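Local coordinates for thioredoxin domain-containing protein (Silicibacter pomeroyi, PDB 3EYT) that is of unknown function but, as a thioredoxin-fold member of the AhpC/TSA family, probably acts as a thiol-dependent oxidoreductase with antioxidant activity, at residues T70-H75 and R108-Y113; P41-H46 and G117-L122; D129-H134 and L151-P156. All coordinates share one frame; numbering follows the deposited sequence.

Interaction 1 (T70-H75 and R108-Y113); sequences TVFEHH and RTMAAY
Met110, present as selenomethionine, runs from helix 108-112 straight at Thr70 and Phe72 and carries nearly all of this contact. Its CG stands opposite the backbone N (chi1 -168°), and the chain beyond is fully extended, so CB, CG, SE and CE form one rod that passes first Thr70 and then Phe72. Against Thr70 the rod crosses at about a right angle. CB of Met110 lies 4.1 Å from CG2 of Thr70, and farther along SE of Met110 comes to 4.0 Å from CB of Thr70; the methyl and the beta carbon of the threonine thus face the stem of the selenomethionine.

The far end of the rod belongs to Phe72. SE of Met110 sits 3.6 Å from CD2 of Phe72, and the terminal CE of Met110 is 3.7 Å from the same carbon, with CE2 of Phe72 also close by. This is a Met-aromatic contact, but an oblique one: SE of Met110 is 4.6 Å from the centre of the Phe72 ring and 54° off its normal. The ring is placed for this by a chi1 of 64°, which tucks CG between the backbone N and the carbonyl carbon. Over one face of the ring, offset toward the rim, lies CG of Glu73 from the same loop. The contact across the two segments is apolar.

Around the contact, Asp99 receives the backbone N-H groups of Thr109 and Met110, holding the start of the helix, while Gln37 accepts the N-H of Phe72. The contact lays helix 108-112 against the loop that leaves strand 63-69 and leads to helix 80-89, with the side chain of Phe72 near, though not touching, what is probably a thioredoxin-type CxxC.

Interaction 2 (P41-H46 and G117-L122); sequences PGCVMH and GTPSLL
The CA atoms of Cys43 and Pro119 approach to 5.2 Å, where the first turn of helix 41-57 meets a loop whose Thr118-Pro119 peptide bond is cis. A cis-proline beside the N-terminal end of the CxxC helix is a hallmark of the thioredoxin fold, and Cys43 is probably the second cysteine of such a motif, with Cys40 the first.

The thiol does most of the touching. With chi1 at -66°, SG of Cys43 lies beside its own backbone N and opposite the carbonyl carbon, which brings it over the Thr118-Pro119 junction. There SG of Cys43 stands 3.5 Å from CB of Thr118, equally near that residue's OG1, and 3.6 Å from N of Pro119. The pyrrolidine ring flanks the sulfur: CB of Pro119 is 3.7 Å from SG of Cys43, and CD of Pro119 extends toward the helix backbone, 4.1 Å from C of Gly42. These are van der Waals contacts; the thiol has its hydrogen bond outside the two segments.

The loop is braced from within: OG of Ser120 donates to O of Gly117 at 2.7 Å, reaching it from above the carbonyl plane. Gly117 itself has backbone angles that suit glycine, since a side chain would press on the preceding carbonyl.

Phe36 and Glu34 of strand 30-36 pack on Cys43 and Pro119 respectively. Pro119 shares a backbone hydrogen bond with Gly136, and the following strand 120-124 runs between strands 30-36 and 129-135, so the contact seats the helix start at one end of the central sheet.

Interaction 3 (D129-H134 and L151-P156); sequences DLRAHH and LGEAAP
A bidentate, end-on salt bridge at the surface of the thioredoxin fold joins strand 129-135 to the loop that follows helix 140-151. Arg131 and Glu153 reach for each other from opposite directions. The carboxylate comes to the guanidinium edge, the two planes 29° apart and nearly coplanar.

Each terminal nitrogen takes its own oxygen. NH1 of Arg131 donates to OE1 of Glu153 at 3.0 Å, on the syn lone pair of that oxygen. NH1 of Arg131 also makes a weak bond to OE2 of Glu153, at 3.2 Å. The glutamate arrives as an extended chain beyond CG, whereas the arginine is bent at both chi2 (-74°) and chi3 (-67°), which swings its guanidinium edge round to the carboxylate.

The stronger partner of Arg131 is Asp125, whose OD2 makes a salt bridge with NH1; one cation thus serves two acids, which would probably favour the charged form of both. Were Arg131 replaced by an alanine, Glu153 and Asp125 would probably lose their common counter-charge, and the carboxylate of Glu153 would be freer to turn. Lys126 adds to the same junction, its NZ donating to the backbone O of Leu151 and of Glu153.

On the strand side, Arg131 and Ala132 both face Leu123 in a classic beta bulge. At the other guanidinium nitrogen, NH2 of Arg131 donates to OE2 of Glu153 at 3.0 Å, with the acceptor practically in the guanidinium plane.

From the N terminus, helix 41-57 supplies the first partner, and interaction 2 closes its long loop only when the chain returns at the cis-proline before strand 120-124. Within that span lies the whole of interaction 1, linking the loop after strand 63-69 to helix 108-112. The two meet directly: CE of Met110 packs on CA of Gly117, and Thr70 and Phe72 touch Thr118. Interaction 3 follows in series, a short closure around helix 140-151. It shares the sheet with interaction 2, because strands 120-124 and 129-135 are neighbours, with Leu121 N and His134 O probably hydrogen-bonded. Tyr113 packs against His133 and Leu130, joining interactions 1 and 3.

Interaction 1 (T70-H75 and R108-Y113)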
ATOM      1  N   THR C  70       1.732  -2.788 -13.882  1.00 13.12           N
ATOM      2  CA  THR C  70       0.270  -2.880 -14.116  1.00 13.72           C
ATOM      3  C   THR C  70      -0.273  -3.814 -13.034  1.00 13.20           C
ATOM      4  O   THR C  70      -0.395  -5.034 -13.235  1.00 14.36           O
ATOM      5  CB  THR C  70       0.001  -3.439 -15.513  1.00 13.98           C
ATOM      6  OG1 THR C  70       0.716  -4.691 -15.678  1.00 14.36           O
ATOM      7  CG2 THR C  70       0.463  -2.472 -16.610  1.00 13.38           C
ATOM      8  N   VAL C  71      -0.568  -3.269 -11.856  1.00 12.96           N
ATOM      9  CA  VAL C  71      -0.969  -4.126 -10.765  1.00 12.56           C
ATOM     10  C   VAL C  71      -2.492  -4.325 -10.895  1.00 13.37           C
ATOM     11  O   VAL C  71      -3.252  -3.356 -10.772  1.00 12.83           O
ATOM     12  CB  VAL C  71      -0.627  -3.460  -9.394  1.00 12.68           C
ATOM     13  CG1 VAL C  71      -1.109  -4.349  -8.229  1.00 13.56           C
ATOM     14  CG2 VAL C  71       0.875  -3.196  -9.287  1.00 12.43           C
ATOM     15  N   PHE C  72      -2.934  -5.559 -11.108  1.00 13.61           N
ATOM     16  CA  PHE C  72      -4.356  -5.810 -11.297  1.00 15.04           C
ATOM     17  C   PHE C  72      -4.882  -6.750 -10.224  1.00 16.06           C
ATOM     18  O   PHE C  72      -6.031  -7.160 -10.262  1.00 15.28           O
ATOM     19  CB  PHE C  72      -4.643  -6.317 -12.721  1.00 14.25           C
ATOM     20  CG  PHE C  72      -4.004  -7.645 -13.037  1.00 16.26           C
ATOM     21  CD1 PHE C  72      -4.655  -8.845 -12.699  1.00 20.04           C
ATOM     22  CD2 PHE C  72      -2.769  -7.700 -13.658  1.00 16.43           C
ATOM     23  CE1 PHE C  72      -4.080 -10.085 -13.024  1.00 21.13           C
ATOM     24  CE2 PHE C  72      -2.166  -8.928 -13.971  1.00 17.75           C
ATOM     25  CZ  PHE C  72      -2.814 -10.121 -13.649  1.00 18.58           C
ATOM     26  N   GLU C  73      -4.027  -7.069  -9.245  1.00 16.57           N
ATOM     27  CA  GLU C  73      -4.426  -7.923  -8.115  1.00 17.55           C
ATOM     28  C   GLU C  73      -3.485  -7.685  -6.939  1.00 17.42           C
ATOM     29  O   GLU C  73      -2.381  -7.188  -7.161  1.00 17.43           O
ATOM     30  CB  GLU C  73      -4.353  -9.376  -8.529  1.00 18.48           C
ATOM     31  CG  GLU C  73      -2.978  -9.760  -9.056  1.00 21.06           C
ATOM     32  CD  GLU C  73      -2.948 -11.165  -9.595  1.00 26.64           C
ATOM     33  OE1 GLU C  73      -4.015 -11.841  -9.570  1.00 29.23           O
ATOM     34  OE2 GLU C  73      -1.864 -11.597 -10.045  1.00 26.42           O
ATOM     35  N   HIS C  74      -3.909  -8.033  -5.714  1.00 16.43           N
ATOM     36  CA  HIS C  74      -3.062  -7.840  -4.536  1.00 16.46           C
ATOM     37  C   HIS C  74      -2.522  -6.406  -4.505  1.00 16.08           C
ATOM     38  O   HIS C  74      -1.341  -6.200  -4.199  1.00 15.20           O
ATOM     39  CB  HIS C  74      -1.848  -8.781  -4.579  1.00 16.85           C
ATOM     40  CG  HIS C  74      -2.182 -10.234  -4.788  1.00 20.07           C
ATOM     41  ND1 HIS C  74      -2.933 -10.969  -3.890  1.00 22.46           N
ATOM     42  CD2 HIS C  74      -1.809 -11.102  -5.761  1.00 21.67           C
ATOM     43  CE1 HIS C  74      -3.029 -12.217  -4.316  1.00 20.14           C
ATOM     44  NE2 HIS C  74      -2.353 -12.326  -5.444  1.00 21.32           N
ATOM     45  N   HIS C  75      -3.369  -5.420  -4.818  1.00 15.91           N
ATOM     46  CA  HIS C  75      -2.902  -4.036  -4.985  1.00 16.09           C
ATOM     47  C   HIS C  75      -2.089  -3.521  -3.774  1.00 15.96           C
ATOM     48  O   HIS C  75      -1.087  -2.797  -3.923  1.00 15.28           O
ATOM     49  CB  HIS C  75      -4.099  -3.112  -5.281  1.00 16.07           C
ATOM     50  CG  HIS C  75      -4.895  -3.530  -6.490  1.00 15.90           C
ATOM     51  ND1 HIS C  75      -5.748  -4.623  -6.483  1.00 16.72           N
ATOM     52  CD2 HIS C  75      -4.983  -2.992  -7.729  1.00 14.93           C
ATOM     53  CE1 HIS C  75      -6.306  -4.755  -7.678  1.00 15.80           C
ATOM     54  NE2 HIS C  75      -5.852  -3.786  -8.457  1.00 17.73           N
ATOM     55  N   ARG C 108      -5.451   1.551 -15.776  1.00 13.66           N
ATOM     56  CA  ARG C 108      -6.031   2.207 -16.968  1.00 14.30           C
ATOM     57  C   ARG C 108      -5.298   1.883 -18.273  1.00 14.24           C
ATOM     58  O   ARG C 108      -5.945   1.624 -19.309  1.00 12.86           O
ATOM     59  CB  ARG C 108      -6.133   3.734 -16.785  1.00 13.71           C
ATOM     60  CG  ARG C 108      -7.022   4.117 -15.606  1.00 15.80           C
ATOM     61  CD  ARG C 108      -7.449   5.557 -15.627  1.00 19.19           C
ATOM     62  NE  ARG C 108      -8.111   5.915 -16.874  1.00 22.13           N
ATOM     63  CZ  ARG C 108      -9.431   5.916 -17.057  1.00 26.05           C
ATOM     64  NH1 ARG C 108     -10.260   5.583 -16.069  1.00 25.41           N
ATOM     65  NH2 ARG C 108      -9.923   6.259 -18.235  1.00 26.35           N
ATOM     66  N   THR C 109      -3.969   1.937 -18.245  1.00 12.89           N
ATOM     67  CA  THR C 109      -3.197   1.680 -19.483  1.00 14.36           C
ATOM     68  C   THR C 109      -3.305   0.206 -19.882  1.00 14.48           C
ATOM     69  O   THR C 109      -3.494  -0.148 -21.074  1.00 15.24           O
ATOM     70  CB  THR C 109      -1.721   2.079 -19.306  1.00 14.24           C
ATOM     71  OG1 THR C 109      -1.672   3.389 -18.740  1.00 13.69           O
ATOM     72  CG2 THR C 109      -0.953   2.045 -20.628  1.00 15.08           C
HETATM   73  N   MSE C 110      -3.215  -0.658 -18.882  1.00 13.56           N
HETATM   74  CA  MSE C 110      -3.423  -2.076 -19.128  1.00 12.92           C
HETATM   75  C   MSE C 110      -4.762  -2.372 -19.829  1.00 13.08           C
HETATM   76  O   MSE C 110      -4.781  -3.134 -20.801  1.00 13.94           O
HETATM   77  CB  MSE C 110      -3.393  -2.859 -17.803  1.00 12.14           C
HETATM   78  CG  MSE C 110      -3.324  -4.371 -18.050  1.00 11.71           C
HETATM   79 SE   MSE C 110      -3.356  -5.413 -16.398  0.50 11.68          SE
HETATM   80  CE  MSE C 110      -3.307  -7.172 -17.243  1.00 19.16           C
ATOM     81  N   ALA C 111      -5.855  -1.784 -19.337  1.00 12.35           N
ATOM     82  CA  ALA C 111      -7.172  -1.937 -19.964  1.00 13.87           C
ATOM     83  C   ALA C 111      -7.204  -1.323 -21.347  1.00 14.10           C
ATOM     84  O   ALA C 111      -7.723  -1.935 -22.262  1.00 14.65           O
ATOM     85  CB  ALA C 111      -8.293  -1.349 -19.080  1.00 13.58           C
ATOM     86  N   ALA C 112      -6.647  -0.117 -21.511  1.00 14.05           N
ATOM     87  CA  ALA C 112      -6.603   0.543 -22.823  1.00 13.50           C
ATOM     88  C   ALA C 112      -5.920  -0.334 -23.874  1.00 13.51           C
ATOM     89  O   ALA C 112      -6.327  -0.339 -25.041  1.00 12.53           O
ATOM     90  CB  ALA C 112      -5.871   1.913 -22.735  1.00 14.48           C
ATOM     91  N   TYR C 113      -4.914  -1.099 -23.450  1.00 11.94           N
ATOM     92  CA  TYR C 113      -4.177  -1.943 -24.366  1.00 13.69           C
ATOM     93  C   TYR C 113      -4.773  -3.341 -24.543  1.00 13.43           C
ATOM     94  O   TYR C 113      -4.246  -4.131 -25.343  1.00 14.83           O
ATOM     95  CB  TYR C 113      -2.688  -2.036 -23.969  1.00 13.07           C
ATOM     96  CG  TYR C 113      -1.869  -0.880 -24.501  1.00 14.28           C
ATOM     97  CD1 TYR C 113      -1.864   0.365 -23.844  1.00 16.88           C
ATOM     98  CD2 TYR C 113      -1.121  -1.008 -25.664  1.00 13.59           C
ATOM     99  CE1 TYR C 113      -1.151   1.441 -24.352  1.00 16.25           C
ATOM    100  CE2 TYR C 113      -0.383   0.048 -26.164  1.00 15.89           C
ATOM    101  CZ  TYR C 113      -0.400   1.271 -25.510  1.00 16.93           C
ATOM    102  OH  TYR C 113       0.322   2.335 -26.017  1.00 17.63           O
TER

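Interaction 2 (P41-H46 and G117-L122)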
ATOM      1  N   PRO C  41       5.638 -14.356 -10.752  1.00 16.81           N
ATOM      2  CA  PRO C  41       6.890 -15.108 -10.927  1.00 16.70           C
ATOM      3  C   PRO C  41       7.411 -15.084 -12.363  1.00 17.22           C
ATOM      4  O   PRO C  41       8.626 -14.993 -12.562  1.00 17.08           O
ATOM      5  CB  PRO C  41       6.541 -16.536 -10.461  1.00 16.66           C
ATOM      6  CG  PRO C  41       5.371 -16.347  -9.540  1.00 16.73           C
ATOM      7  CD  PRO C  41       4.597 -15.148 -10.077  1.00 15.97           C
ATOM      8  N   GLY C  42       6.520 -15.105 -13.362  1.00 17.04           N
ATOM      9  CA  GLY C  42       6.962 -15.076 -14.771  1.00 17.29           C
ATOM     10  C   GLY C  42       7.589 -13.741 -15.154  1.00 17.80           C
ATOM     11  O   GLY C  42       8.507 -13.707 -15.972  1.00 18.81           O
ATOM     12  N   CYS C  43       7.097 -12.637 -14.591  1.00 16.62           N
ATOM     13  CA  CYS C  43       7.723 -11.321 -14.787  1.00 17.40           C
ATOM     14  C   CYS C  43       9.146 -11.267 -14.241  1.00 17.81           C
ATOM     15  O   CYS C  43      10.044 -10.699 -14.856  1.00 17.80           O
ATOM     16  CB  CYS C  43       6.892 -10.217 -14.096  1.00 17.34           C
ATOM     17  SG  CYS C  43       5.270  -9.999 -14.874  1.00 20.69           S
ATOM     18  N   VAL C  44       9.344 -11.853 -13.063  1.00 18.33           N
ATOM     19  CA  VAL C  44      10.646 -11.815 -12.410  1.00 18.84           C
ATOM     20  C   VAL C  44      11.612 -12.762 -13.156  1.00 19.81           C
ATOM     21  O   VAL C  44      12.732 -12.401 -13.488  1.00 18.81           O
ATOM     22  CB  VAL C  44      10.516 -12.163 -10.875  1.00 18.95           C
ATOM     23  CG1 VAL C  44      11.881 -12.395 -10.213  1.00 18.31           C
ATOM     24  CG2 VAL C  44       9.745 -11.053 -10.154  1.00 17.46           C
HETATM   25  N   MSE C  45      11.139 -13.963 -13.449  1.00 21.14           N
HETATM   26  CA  MSE C  45      11.979 -14.975 -14.044  1.00 22.00           C
HETATM   27  C   MSE C  45      12.309 -14.663 -15.508  1.00 21.49           C
HETATM   28  O   MSE C  45      13.428 -14.915 -15.931  1.00 21.06           O
HETATM   29  CB  MSE C  45      11.291 -16.324 -13.948  1.00 22.56           C
HETATM   30  CG  MSE C  45      12.188 -17.476 -14.395  1.00 27.75           C
HETATM   31 SE   MSE C  45      11.445 -19.225 -13.935  0.50 39.02          SE
HETATM   32  CE  MSE C  45      10.868 -18.853 -12.094  1.00 34.76           C
ATOM     33  N   HIS C  46      11.344 -14.115 -16.265  1.00 21.03           N
ATOM     34  CA  HIS C  46      11.477 -13.979 -17.733  1.00 21.01           C
ATOM     35  C   HIS C  46      11.284 -12.574 -18.329  1.00 19.82           C
ATOM     36  O   HIS C  46      12.052 -12.163 -19.179  1.00 20.12           O
ATOM     37  CB  HIS C  46      10.511 -14.940 -18.449  1.00 21.16           C
ATOM     38  CG  HIS C  46      10.669 -16.366 -18.029  1.00 24.35           C
ATOM     39  ND1 HIS C  46       9.697 -17.047 -17.323  1.00 28.12           N
ATOM     40  CD2 HIS C  46      11.713 -17.224 -18.158  1.00 26.45           C
ATOM     41  CE1 HIS C  46      10.126 -18.268 -17.051  1.00 29.60           C
ATOM     42  NE2 HIS C  46      11.344 -18.404 -17.553  1.00 29.47           N
ATOM     43  N   GLY C 117      -2.668 -10.103 -19.322  1.00 16.61           N
ATOM     44  CA  GLY C 117      -2.029 -10.456 -18.045  1.00 16.13           C
ATOM     45  C   GLY C 117      -0.614  -9.951 -18.137  1.00 15.73           C
ATOM     46  O   GLY C 117      -0.299  -9.118 -19.021  1.00 15.14           O
ATOM     47  N   THR C 118       0.244 -10.442 -17.237  1.00 15.40           N
ATOM     48  CA  THR C 118       1.664 -10.069 -17.231  1.00 15.26           C
ATOM     49  C   THR C 118       2.474 -11.379 -17.196  1.00 15.67           C
ATOM     50  O   THR C 118       1.997 -12.373 -16.650  1.00 14.79           O
ATOM     51  CB  THR C 118       2.019  -9.216 -15.949  1.00 14.71           C
ATOM     52  OG1 THR C 118       1.733  -9.974 -14.769  1.00 15.23           O
ATOM     53  CG2 THR C 118       1.199  -7.947 -15.893  1.00 16.88           C
ATOM     54  N   PRO C 119       3.699 -11.380 -17.757  1.00 15.20           N
ATOM     55  CA  PRO C 119       4.253 -10.226 -18.464  1.00 15.20           C
ATOM     56  C   PRO C 119       3.681 -10.071 -19.876  1.00 14.67           C
ATOM     57  O   PRO C 119       3.311 -11.057 -20.525  1.00 15.36           O
ATOM     58  CB  PRO C 119       5.771 -10.523 -18.514  1.00 15.77           C
ATOM     59  CG  PRO C 119       5.833 -12.047 -18.665  1.00 14.22           C
ATOM     60  CD  PRO C 119       4.612 -12.551 -17.772  1.00 15.15           C
ATOM     61  N   SER C 120       3.565  -8.829 -20.320  1.00 14.81           N
ATOM     62  CA  SER C 120       3.254  -8.544 -21.708  1.00 15.55           C
ATOM     63  C   SER C 120       4.315  -7.637 -22.261  1.00 16.10           C
ATOM     64  O   SER C 120       4.810  -6.746 -21.567  1.00 16.87           O
ATOM     65  CB  SER C 120       1.872  -7.899 -21.846  1.00 14.76           C
ATOM     66  OG  SER C 120       0.901  -8.850 -21.450  1.00 15.29           O
ATOM     67  N   LEU C 121       4.650  -7.853 -23.524  1.00 16.64           N
ATOM     68  CA  LEU C 121       5.632  -7.025 -24.169  1.00 17.50           C
ATOM     69  C   LEU C 121       4.961  -6.354 -25.361  1.00 17.98           C
ATOM     70  O   LEU C 121       4.340  -7.042 -26.198  1.00 18.51           O
ATOM     71  CB  LEU C 121       6.874  -7.852 -24.551  1.00 18.14           C
ATOM     72  CG  LEU C 121       8.102  -6.973 -24.921  1.00 21.40           C
ATOM     73  CD1 LEU C 121       9.398  -7.594 -24.591  1.00 24.16           C
ATOM     74  CD2 LEU C 121       8.065  -6.610 -26.385  1.00 21.89           C
ATOM     75  N   LEU C 122       5.024  -5.015 -25.400  1.00 17.10           N
ATOM     76  CA  LEU C 122       4.384  -4.246 -26.474  1.00 18.40           C
ATOM     77  C   LEU C 122       5.459  -3.549 -27.276  1.00 17.94           C
ATOM     78  O   LEU C 122       6.434  -3.041 -26.701  1.00 17.84           O
ATOM     79  CB  LEU C 122       3.431  -3.195 -25.912  1.00 18.21           C
ATOM     80  CG  LEU C 122       2.233  -3.494 -24.980  1.00 20.76           C
ATOM     81  CD1 LEU C 122       1.089  -4.051 -25.748  1.00 21.06           C
ATOM     82  CD2 LEU C 122       2.549  -4.371 -23.768  1.00 22.19           C
TER

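Interaction 3 (D129-H134 and L151-P156)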
ATOM      1  N   ASP C 129       2.475   3.796 -33.640  1.00 21.37           N
ATOM      2  CA  ASP C 129       1.502   2.708 -33.752  1.00 21.26           C
ATOM      3  C   ASP C 129       1.954   1.437 -33.061  1.00 20.14           C
ATOM      4  O   ASP C 129       3.131   1.051 -33.136  1.00 20.12           O
ATOM      5  CB  ASP C 129       1.202   2.387 -35.227  1.00 22.03           C
ATOM      6  CG  ASP C 129       0.450   3.519 -35.935  1.00 23.67           C
ATOM      7  OD1 ASP C 129      -0.343   4.256 -35.285  1.00 22.84           O
ATOM      8  OD2 ASP C 129       0.671   3.666 -37.151  1.00 25.96           O
ATOM      9  N   LEU C 130       1.003   0.769 -32.409  1.00 19.82           N
ATOM     10  CA  LEU C 130       1.243  -0.553 -31.850  1.00 19.23           C
ATOM     11  C   LEU C 130       1.417  -1.587 -32.965  1.00 19.69           C
ATOM     12  O   LEU C 130       0.575  -1.692 -33.864  1.00 20.16           O
ATOM     13  CB  LEU C 130       0.097  -0.957 -30.924  1.00 18.51           C
ATOM     14  CG  LEU C 130       0.265  -2.304 -30.221  1.00 18.19           C
ATOM     15  CD1 LEU C 130       1.407  -2.270 -29.211  1.00 18.16           C
ATOM     16  CD2 LEU C 130      -1.026  -2.663 -29.521  1.00 18.38           C
ATOM     17  N   ARG C 131       2.491  -2.370 -32.893  1.00 19.32           N
ATOM     18  CA  ARG C 131       2.837  -3.291 -33.960  1.00 19.75           C
ATOM     19  C   ARG C 131       3.022  -4.726 -33.476  1.00 20.32           C
ATOM     20  O   ARG C 131       2.960  -5.653 -34.271  1.00 21.02           O
ATOM     21  CB  ARG C 131       4.108  -2.813 -34.671  1.00 20.06           C
ATOM     22  CG  ARG C 131       3.953  -1.461 -35.331  1.00 21.44           C
ATOM     23  CD  ARG C 131       3.106  -1.560 -36.613  1.00 21.14           C
ATOM     24  NE  ARG C 131       3.823  -2.335 -37.633  1.00 22.44           N
ATOM     25  CZ  ARG C 131       4.760  -1.829 -38.431  1.00 20.02           C
ATOM     26  NH1 ARG C 131       5.097  -0.553 -38.348  1.00 16.38           N
ATOM     27  NH2 ARG C 131       5.358  -2.596 -39.327  1.00 19.22           N
ATOM     28  N   ALA C 132       3.297  -4.914 -32.186  1.00 18.93           N
ATOM     29  CA  ALA C 132       3.291  -6.263 -31.635  1.00 18.80           C
ATOM     30  C   ALA C 132       2.857  -6.197 -30.192  1.00 18.19           C
ATOM     31  O   ALA C 132       3.059  -5.190 -29.524  1.00 17.14           O
ATOM     32  CB  ALA C 132       4.665  -6.947 -31.748  1.00 17.60           C
ATOM     33  N   HIS C 133       2.284  -7.295 -29.720  1.00 19.05           N
ATOM     34  CA  HIS C 133       1.737  -7.358 -28.373  1.00 18.61           C
ATOM     35  C   HIS C 133       1.838  -8.826 -27.957  1.00 19.07           C
ATOM     36  O   HIS C 133       1.030  -9.658 -28.375  1.00 18.36           O
ATOM     37  CB  HIS C 133       0.299  -6.844 -28.388  1.00 19.49           C
ATOM     38  CG  HIS C 133      -0.371  -6.853 -27.044  1.00 20.23           C
ATOM     39  ND1 HIS C 133      -1.616  -6.312 -26.846  1.00 17.35           N
ATOM     40  CD2 HIS C 133       0.022  -7.339 -25.841  1.00 19.95           C
ATOM     41  CE1 HIS C 133      -1.972  -6.456 -25.579  1.00 21.08           C
ATOM     42  NE2 HIS C 133      -0.998  -7.082 -24.944  1.00 21.61           N
ATOM     43  N   HIS C 134       2.854  -9.135 -27.155  1.00 18.47           N
ATOM     44  CA  HIS C 134       3.162 -10.512 -26.752  1.00 19.43           C
ATOM     45  C   HIS C 134       2.808 -10.732 -25.311  1.00 19.48           C
ATOM     46  O   HIS C 134       3.181  -9.937 -24.464  1.00 20.56           O
ATOM     47  CB  HIS C 134       4.645 -10.806 -26.910  1.00 19.03           C
ATOM     48  CG  HIS C 134       5.141 -10.639 -28.311  1.00 20.30           C
ATOM     49  ND1 HIS C 134       4.765 -11.473 -29.340  1.00 22.00           N
ATOM     50  CD2 HIS C 134       5.989  -9.733 -28.855  1.00 23.34           C
ATOM     51  CE1 HIS C 134       5.358 -11.091 -30.458  1.00 23.37           C
ATOM     52  NE2 HIS C 134       6.119 -10.045 -30.188  1.00 20.75           N
ATOM     53  N   LEU C 151      12.940  -0.684 -36.814  1.00 19.22           N
ATOM     54  CA  LEU C 151      14.099   0.199 -36.983  1.00 20.15           C
ATOM     55  C   LEU C 151      14.417   0.445 -38.460  1.00 20.76           C
ATOM     56  O   LEU C 151      14.941   1.506 -38.811  1.00 21.52           O
ATOM     57  CB  LEU C 151      15.341  -0.358 -36.283  1.00 20.05           C
ATOM     58  CG  LEU C 151      15.338  -0.328 -34.756  1.00 20.53           C
ATOM     59  CD1 LEU C 151      16.621  -0.963 -34.252  1.00 18.95           C
ATOM     60  CD2 LEU C 151      15.200   1.114 -34.248  1.00 19.67           C
ATOM     61  N   GLY C 152      14.075  -0.519 -39.312  1.00 21.27           N
ATOM     62  CA  GLY C 152      14.294  -0.403 -40.764  1.00 22.81           C
ATOM     63  C   GLY C 152      13.384   0.596 -41.468  1.00 23.93           C
ATOM     64  O   GLY C 152      13.676   1.029 -42.586  1.00 23.54           O
ATOM     65  N   GLU C 153      12.285   0.961 -40.812  1.00 24.86           N
ATOM     66  CA  GLU C 153      11.284   1.864 -41.376  1.00 26.09           C
ATOM     67  C   GLU C 153      11.727   3.327 -41.306  1.00 27.37           C
ATOM     68  O   GLU C 153      12.466   3.726 -40.402  1.00 27.29           O
ATOM     69  CB  GLU C 153       9.937   1.672 -40.672  1.00 25.88           C
ATOM     70  CG  GLU C 153       9.324   0.307 -40.926  1.00 26.05           C
ATOM     71  CD  GLU C 153       7.946   0.089 -40.289  1.00 28.68           C
ATOM     72  OE1 GLU C 153       7.535   0.818 -39.342  1.00 28.34           O
ATOM     73  OE2 GLU C 153       7.260  -0.850 -40.755  1.00 27.61           O
ATOM     74  N   ALA C 154      11.256   4.117 -42.266  1.00 29.02           N
ATOM     75  CA  ALA C 154      11.625   5.521 -42.395  1.00 30.87           C
ATOM     76  C   ALA C 154      11.043   6.298 -41.238  1.00 32.32           C
ATOM     77  O   ALA C 154       9.941   5.982 -40.763  1.00 33.03           O
ATOM     78  CB  ALA C 154      11.116   6.087 -43.702  1.00 30.51           C
ATOM     79  N   ALA C 155      11.793   7.302 -40.782  1.00 33.81           N
ATOM     80  CA  ALA C 155      11.363   8.210 -39.721  1.00 35.40           C
ATOM     81  C   ALA C 155      10.088   8.948 -40.155  1.00 36.33           C
ATOM     82  O   ALA C 155       9.856   9.112 -41.350  1.00 36.42           O
ATOM     83  CB  ALA C 155      12.471   9.206 -39.415  1.00 35.52           C
ATOM     84  N   PRO C 156       9.246   9.365 -39.192  1.00 36.95           N
ATOM     85  CA  PRO C 156       8.074  10.186 -39.532  1.00 37.62           C
ATOM     86  C   PRO C 156       8.422  11.681 -39.560  1.00 37.97           C
ATOM     87  O   PRO C 156       9.561  12.048 -39.251  1.00 38.26           O
ATOM     88  CB  PRO C 156       7.113   9.899 -38.376  1.00 37.51           C
ATOM     89  CG  PRO C 156       8.034   9.691 -37.204  1.00 37.17           C
ATOM     90  CD  PRO C 156       9.302   9.058 -37.749  1.00 37.25           C
TER